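Local coordinates for protein D-alanyl transferase DltD (Enterococcus faecium TX0133A04, PDB 6PFX) that probably takes part in the D-alanylation of lipoteichoic acid, transferring D-alanine in the cell wall biogenesis of this Gram-positive bacterium, at residues Q360-P363 and E367-I370; Q125-L130 and R181-M186. All blocks are in the same frame, centred on the assembly; numbering follows the deposited sequence.

Overall arrangement
Both contacts belong to one chain, and they come in series: interaction 2 is complete before interaction 1 begins. Their centres lie 38 Å apart and their nearest atoms about 23 Å apart, so they do not touch. Interaction 2 joins helix 123-132 to helix 181-193 in the run of helices that follows strand 97-101 and precedes strand 288-293, neighbours in the five-stranded parallel sheet. Interaction 1 lies at the C-terminal end of helix 351-365, which follows strand 330-332 in the chain and packs on strand 288-293. One contact thus joins helices between two strands, the other ends a helix packed on the sheet, a layout consistent with membership of the SGNH-hydrolase clan.

Interaction 1 (Q360-P363 and E367-I370); sequences QIRP and ENHI
Pro363 and Asn368 make the apolar part of this contact at the C-terminal end of helix 351-365. CB of the proline ring, in the last turn of the helix, meets Asn368 CB at 4.0 Å, at the root of the asparagine side chain, as the chain turns away. Pro363 has the larger share of the buried surface, although the contact as a whole is small and sits at the protein surface.

A polar link runs between side chains. Arg362 NH1 gives Asn368 OD1 a weak hydrogen bond of 3.3 Å, with a strongly bent N-H...O angle of 124°. The arginine chain starts with CG anti to the backbone N and then bends at chi3 (57°), which folds the guanidinium back over the Pro363 ring: Pro363 CD lies 4.1 Å above the guanidinium plane, over its centre. The guanidinium and the Asn368 amide stand nearly perpendicular, with their planes 86° apart. Arg362 NH1 also has a long, weak ion pair with Glu366, and Glu367 OE2 forms a salt bridge with Lys97.

Further back, Ile361 packs on Leu290 and Ile292 of strand 288-293. In the backbone, Asn368 N donates a weak, bent hydrogen bond to Pro363 O over 3.1 Å. This is the 6→1 bond of the C-cap: the last turn of helix 351-365 closes in a Schellman motif, in which Glu367 has positive phi and two bonds run back into that turn.

Interaction 2 (Q125-L130 and R181-M186); sequences QTYDWL and RSQWNM
Tyr127 and Trp184 bury the most surface here, their side chains sliding past each other in opposite directions. Tyr127 CB comes within 3.5 Å of Trp184 CD1, while the edge of the phenol at CD2 lies 3.9 Å from Trp184 CB. With CG anti to its carbonyl carbon (chi1 -66°), Tyr127 sends its ring alongside helix 181-193 and brings the hydroxyl to Gln183. There Tyr127 OH donates to Gln183 OE1 over 2.7 Å, approaching from above the carbonyl plane, 57° out of it; ring and amide are steeply turned to each other. The same hydroxyl is also hydrogen-bonded to Asn156 ND2, so two partners fix its position.

The two helices pack as a steeply crossed pair, with segment axes 10.2 Å apart at closest approach and N-to-C directions 125° apart, within the run of helices between strands 97-101 and 288-293.

Gln183, extended beyond CG, reaches the tyrosine hydroxyl with its OE1, and its NE2 makes a weak hydrogen bond to Glu123. Trp184 NE1 donates to Asp128 OD1 at 2.9 Å; that oxygen lies in the indole plane, but the N-H meets its anti side from outside the carboxylate plane. Trp184 also stacks with Phe131 and forms a cation-pi contact with Lys188.

Interaction 1 (Q360-P363 and E367-I370)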
loop_
_atom_site.group_PDB
_atom_site.type_symbol
_atom_site.label_atom_id
_atom_site.label_comp_id
_atom_site.label_asym_id
_atom_site.label_seq_id
_atom_site.Cartn_x
_atom_site.Cartn_y
_atom_site.Cartn_z
ATOM N N GLN A 360 -0.350 -12.570 11.949
ATOM C CA GLN A 360 -0.779 -13.111 10.671
ATOM C C GLN A 360 0.322 -13.061 9.629
ATOM O O GLN A 360 0.389 -13.961 8.794
ATOM C CB GLN A 360 -2.062 -12.415 10.203
ATOM C CG GLN A 360 -3.206 -12.684 11.217
ATOM C CD GLN A 360 -4.535 -12.091 10.820
ATOM O OE1 GLN A 360 -5.028 -12.311 9.707
ATOM N NE2 GLN A 360 -5.138 -11.340 11.739
ATOM N N ILE A 361 1.220 -12.072 9.690
ATOM C CA ILE A 361 2.329 -12.021 8.740
ATOM C C ILE A 361 3.256 -13.212 8.936
ATOM O O ILE A 361 3.667 -13.866 7.969
ATOM C CB ILE A 361 3.119 -10.703 8.878
ATOM C CG1 ILE A 361 2.298 -9.511 8.387
ATOM C CG2 ILE A 361 4.495 -10.822 8.182
ATOM C CD1 ILE A 361 2.856 -8.162 8.890
ATOM N N ARG A 362 3.634 -13.484 10.189
ATOM C CA ARG A 362 4.630 -14.509 10.475
ATOM C C ARG A 362 4.199 -15.886 9.998
ATOM O O ARG A 362 4.953 -16.505 9.224
ATOM C CB ARG A 362 4.975 -14.508 11.977
ATOM C CG ARG A 362 6.145 -15.430 12.369
ATOM C CD ARG A 362 6.204 -15.667 13.882
ATOM N NE ARG A 362 4.947 -16.225 14.370
ATOM C CZ ARG A 362 4.526 -17.465 14.131
ATOM N NH1 ARG A 362 5.264 -18.302 13.408
ATOM N NH2 ARG A 362 3.361 -17.868 14.620
ATOM N N PRO A 363 3.036 -16.425 10.366
ATOM C CA PRO A 363 2.706 -17.774 9.880
ATOM C C PRO A 363 2.518 -17.852 8.366
ATOM O O PRO A 363 2.788 -18.905 7.769
ATOM C CB PRO A 363 1.433 -18.128 10.652
ATOM C CG PRO A 363 0.817 -16.793 10.974
ATOM C CD PRO A 363 1.982 -15.881 11.245
ATOM N N GLU A 367 5.261 -20.049 6.465
ATOM C CA GLU A 367 4.551 -21.256 6.029
ATOM C C GLU A 367 4.260 -22.235 7.172
ATOM O O GLU A 367 4.319 -23.452 7.004
ATOM C CB GLU A 367 5.253 -21.904 4.826
ATOM C CG GLU A 367 5.370 -20.926 3.648
ATOM C CD GLU A 367 5.603 -21.606 2.307
ATOM O OE1 GLU A 367 5.276 -22.803 2.163
ATOM O OE2 GLU A 367 6.115 -20.931 1.388
ATOM N N ASN A 368 3.876 -21.710 8.338
ATOM C CA ASN A 368 3.360 -22.590 9.383
ATOM C C ASN A 368 2.143 -23.348 8.878
ATOM O O ASN A 368 1.966 -24.536 9.176
ATOM C CB ASN A 368 2.997 -21.780 10.624
ATOM C CG ASN A 368 4.206 -21.252 11.336
ATOM O OD1 ASN A 368 4.862 -20.328 10.863
ATOM N ND2 ASN A 368 4.515 -21.839 12.483
ATOM N N HIS A 369 1.282 -22.654 8.137
ATOM C CA HIS A 369 0.155 -23.226 7.421
ATOM C C HIS A 369 0.175 -22.604 6.033
ATOM O O HIS A 369 0.717 -21.512 5.831
ATOM C CB HIS A 369 -1.178 -22.905 8.101
ATOM C CG HIS A 369 -1.235 -23.332 9.531
ATOM N ND1 HIS A 369 -1.307 -24.654 9.909
ATOM C CD2 HIS A 369 -1.219 -22.612 10.677
ATOM C CE1 HIS A 369 -1.334 -24.732 11.228
ATOM N NE2 HIS A 369 -1.282 -23.506 11.717
ATOM N N ILE A 370 -0.405 -23.321 5.068
ATOM C CA ILE A 370 -0.424 -22.920 3.665
ATOM C C ILE A 370 -1.850 -23.080 3.156
ATOM O O ILE A 370 -2.473 -24.127 3.363
ATOM C CB ILE A 370 0.544 -23.782 2.821
ATOM C CG1 ILE A 370 1.991 -23.573 3.264
ATOM C CG2 ILE A 370 0.377 -23.490 1.329
ATOM C CD1 ILE A 370 2.982 -24.515 2.562
#

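Interaction 2 (Q125-L130 and R181-M186)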
loop_
_atom_site.group_PDB
_atom_site.type_symbol
_atom_site.label_atom_id
_atom_site.label_comp_id
_atom_site.label_asym_id
_atom_site.label_seq_id
_atom_site.Cartn_x
_atom_site.Cartn_y
_atom_site.Cartn_z
ATOM N N GLN A 125 7.877 3.649 -15.622
ATOM C CA GLN A 125 6.959 2.555 -15.339
ATOM C C GLN A 125 5.745 2.598 -16.248
ATOM O O GLN A 125 5.205 1.542 -16.603
ATOM C CB GLN A 125 6.544 2.621 -13.871
ATOM C CG GLN A 125 7.701 2.320 -12.937
ATOM C CD GLN A 125 7.334 2.447 -11.482
ATOM O OE1 GLN A 125 6.293 3.002 -11.129
ATOM N NE2 GLN A 125 8.193 1.923 -10.622
ATOM N N THR A 126 5.297 3.800 -16.626
ATOM C CA THR A 126 4.202 3.923 -17.581
ATOM C C THR A 126 4.602 3.330 -18.925
ATOM O O THR A 126 3.856 2.537 -19.514
ATOM C CB THR A 126 3.802 5.394 -17.726
ATOM O OG1 THR A 126 3.432 5.932 -16.450
ATOM C CG2 THR A 126 2.628 5.537 -18.680
ATOM N N TYR A 127 5.799 3.675 -19.408
ATOM C CA TYR A 127 6.271 3.125 -20.671
ATOM C C TYR A 127 6.518 1.626 -20.549
ATOM O O TYR A 127 6.240 0.865 -21.485
ATOM C CB TYR A 127 7.547 3.842 -21.111
ATOM C CG TYR A 127 7.408 5.305 -21.480
ATOM C CD1 TYR A 127 6.184 5.956 -21.424
ATOM C CD2 TYR A 127 8.519 6.032 -21.897
ATOM C CE1 TYR A 127 6.071 7.279 -21.763
ATOM C CE2 TYR A 127 8.407 7.358 -22.251
ATOM C CZ TYR A 127 7.183 7.975 -22.170
ATOM O OH TYR A 127 7.056 9.298 -22.499
ATOM N N ASP A 128 7.032 1.181 -19.397
ATOM C CA ASP A 128 7.160 -0.250 -19.157
ATOM C C ASP A 128 5.842 -0.959 -19.458
ATOM O O ASP A 128 5.809 -1.996 -20.128
ATOM C CB ASP A 128 7.515 -0.522 -17.691
ATOM C CG ASP A 128 8.989 -0.306 -17.362
ATOM O OD1 ASP A 128 9.835 -0.230 -18.276
ATOM O OD2 ASP A 128 9.289 -0.218 -16.152
ATOM N N TRP A 129 4.744 -0.416 -18.927
ATOM C CA TRP A 129 3.427 -1.007 -19.130
ATOM C C TRP A 129 3.062 -1.017 -20.605
ATOM O O TRP A 129 2.684 -2.056 -21.155
ATOM C CB TRP A 129 2.415 -0.203 -18.318
ATOM C CG TRP A 129 1.003 -0.312 -18.771
ATOM C CD1 TRP A 129 0.256 -1.454 -18.884
ATOM C CD2 TRP A 129 0.136 0.773 -19.133
ATOM N NE1 TRP A 129 -1.017 -1.139 -19.310
ATOM C CE2 TRP A 129 -1.112 0.218 -19.471
ATOM C CE3 TRP A 129 0.299 2.159 -19.213
ATOM C CZ2 TRP A 129 -2.194 1.003 -19.881
ATOM C CZ3 TRP A 129 -0.777 2.935 -19.622
ATOM C CH2 TRP A 129 -2.005 2.354 -19.949
ATOM N N LEU A 130 3.210 0.126 -21.274
ATOM C CA LEU A 130 2.815 0.216 -22.675
ATOM C C LEU A 130 3.570 -0.789 -23.535
ATOM O O LEU A 130 2.980 -1.428 -24.413
ATOM C CB LEU A 130 3.045 1.631 -23.199
ATOM C CG LEU A 130 2.162 2.720 -22.598
ATOM C CD1 LEU A 130 2.567 4.099 -23.101
ATOM C CD2 LEU A 130 0.700 2.487 -22.907
ATOM N N ARG A 181 10.314 5.058 -27.705
ATOM C CA ARG A 181 11.338 4.080 -27.364
ATOM C C ARG A 181 12.663 4.742 -27.008
ATOM O O ARG A 181 13.366 4.277 -26.102
ATOM C CB ARG A 181 11.517 3.096 -28.515
ATOM C CG ARG A 181 12.502 2.004 -28.198
ATOM C CD ARG A 181 12.524 0.962 -29.304
ATOM N NE ARG A 181 11.667 -0.186 -29.012
ATOM C CZ ARG A 181 10.443 -0.371 -29.505
ATOM N NH1 ARG A 181 9.895 0.519 -30.324
ATOM N NH2 ARG A 181 9.763 -1.461 -29.173
ATOM N N SER A 182 13.033 5.810 -27.716
ATOM C CA SER A 182 14.275 6.507 -27.400
ATOM C C SER A 182 14.242 7.047 -25.975
ATOM O O SER A 182 15.183 6.844 -25.198
ATOM C CB SER A 182 14.516 7.632 -28.403
ATOM O OG SER A 182 15.789 8.208 -28.183
ATOM N N GLN A 183 13.155 7.729 -25.609
ATOM C CA GLN A 183 13.012 8.228 -24.246
ATOM C C GLN A 183 13.011 7.086 -23.236
ATOM O O GLN A 183 13.634 7.187 -22.173
ATOM C CB GLN A 183 11.718 9.034 -24.136
ATOM C CG GLN A 183 11.508 9.694 -22.780
ATOM C CD GLN A 183 10.218 10.505 -22.696
ATOM O OE1 GLN A 183 9.306 10.348 -23.513
ATOM N NE2 GLN A 183 10.144 11.384 -21.702
ATOM N N TRP A 184 12.307 5.995 -23.547
ATOM C CA TRP A 184 12.260 4.851 -22.641
ATOM C C TRP A 184 13.659 4.325 -22.357
ATOM O O TRP A 184 14.022 4.094 -21.197
ATOM C CB TRP A 184 11.392 3.756 -23.258
ATOM C CG TRP A 184 11.061 2.589 -22.378
ATOM C CD1 TRP A 184 10.797 2.605 -21.038
ATOM C CD2 TRP A 184 10.936 1.227 -22.797
ATOM N NE1 TRP A 184 10.515 1.333 -20.600
ATOM C CE2 TRP A 184 10.597 0.469 -21.662
ATOM C CE3 TRP A 184 11.076 0.574 -24.025
ATOM C CZ2 TRP A 184 10.400 -0.910 -21.718
ATOM C CZ3 TRP A 184 10.884 -0.788 -24.077
ATOM C CH2 TRP A 184 10.548 -1.517 -22.934
ATOM N N ASN A 185 14.461 4.127 -23.408
ATOM C CA ASN A 185 15.798 3.573 -23.226
ATOM C C ASN A 185 16.649 4.503 -22.374
ATOM O O ASN A 185 17.407 4.052 -21.509
ATOM C CB ASN A 185 16.456 3.343 -24.588
ATOM C CG ASN A 185 15.823 2.195 -25.361
ATOM O OD1 ASN A 185 15.165 1.330 -24.785
ATOM N ND2 ASN A 185 16.031 2.180 -26.673
ATOM N N MET A 186 16.519 5.809 -22.601
ATOM C CA MET A 186 17.236 6.794 -21.801
ATOM C C MET A 186 16.866 6.661 -20.334
ATOM O O MET A 186 17.742 6.624 -19.460
ATOM C CB MET A 186 16.896 8.187 -22.335
ATOM C CG MET A 186 17.260 9.359 -21.438
ATOM S SD MET A 186 17.181 10.951 -22.307
ATOM C CE MET A 186 15.432 11.125 -22.675
#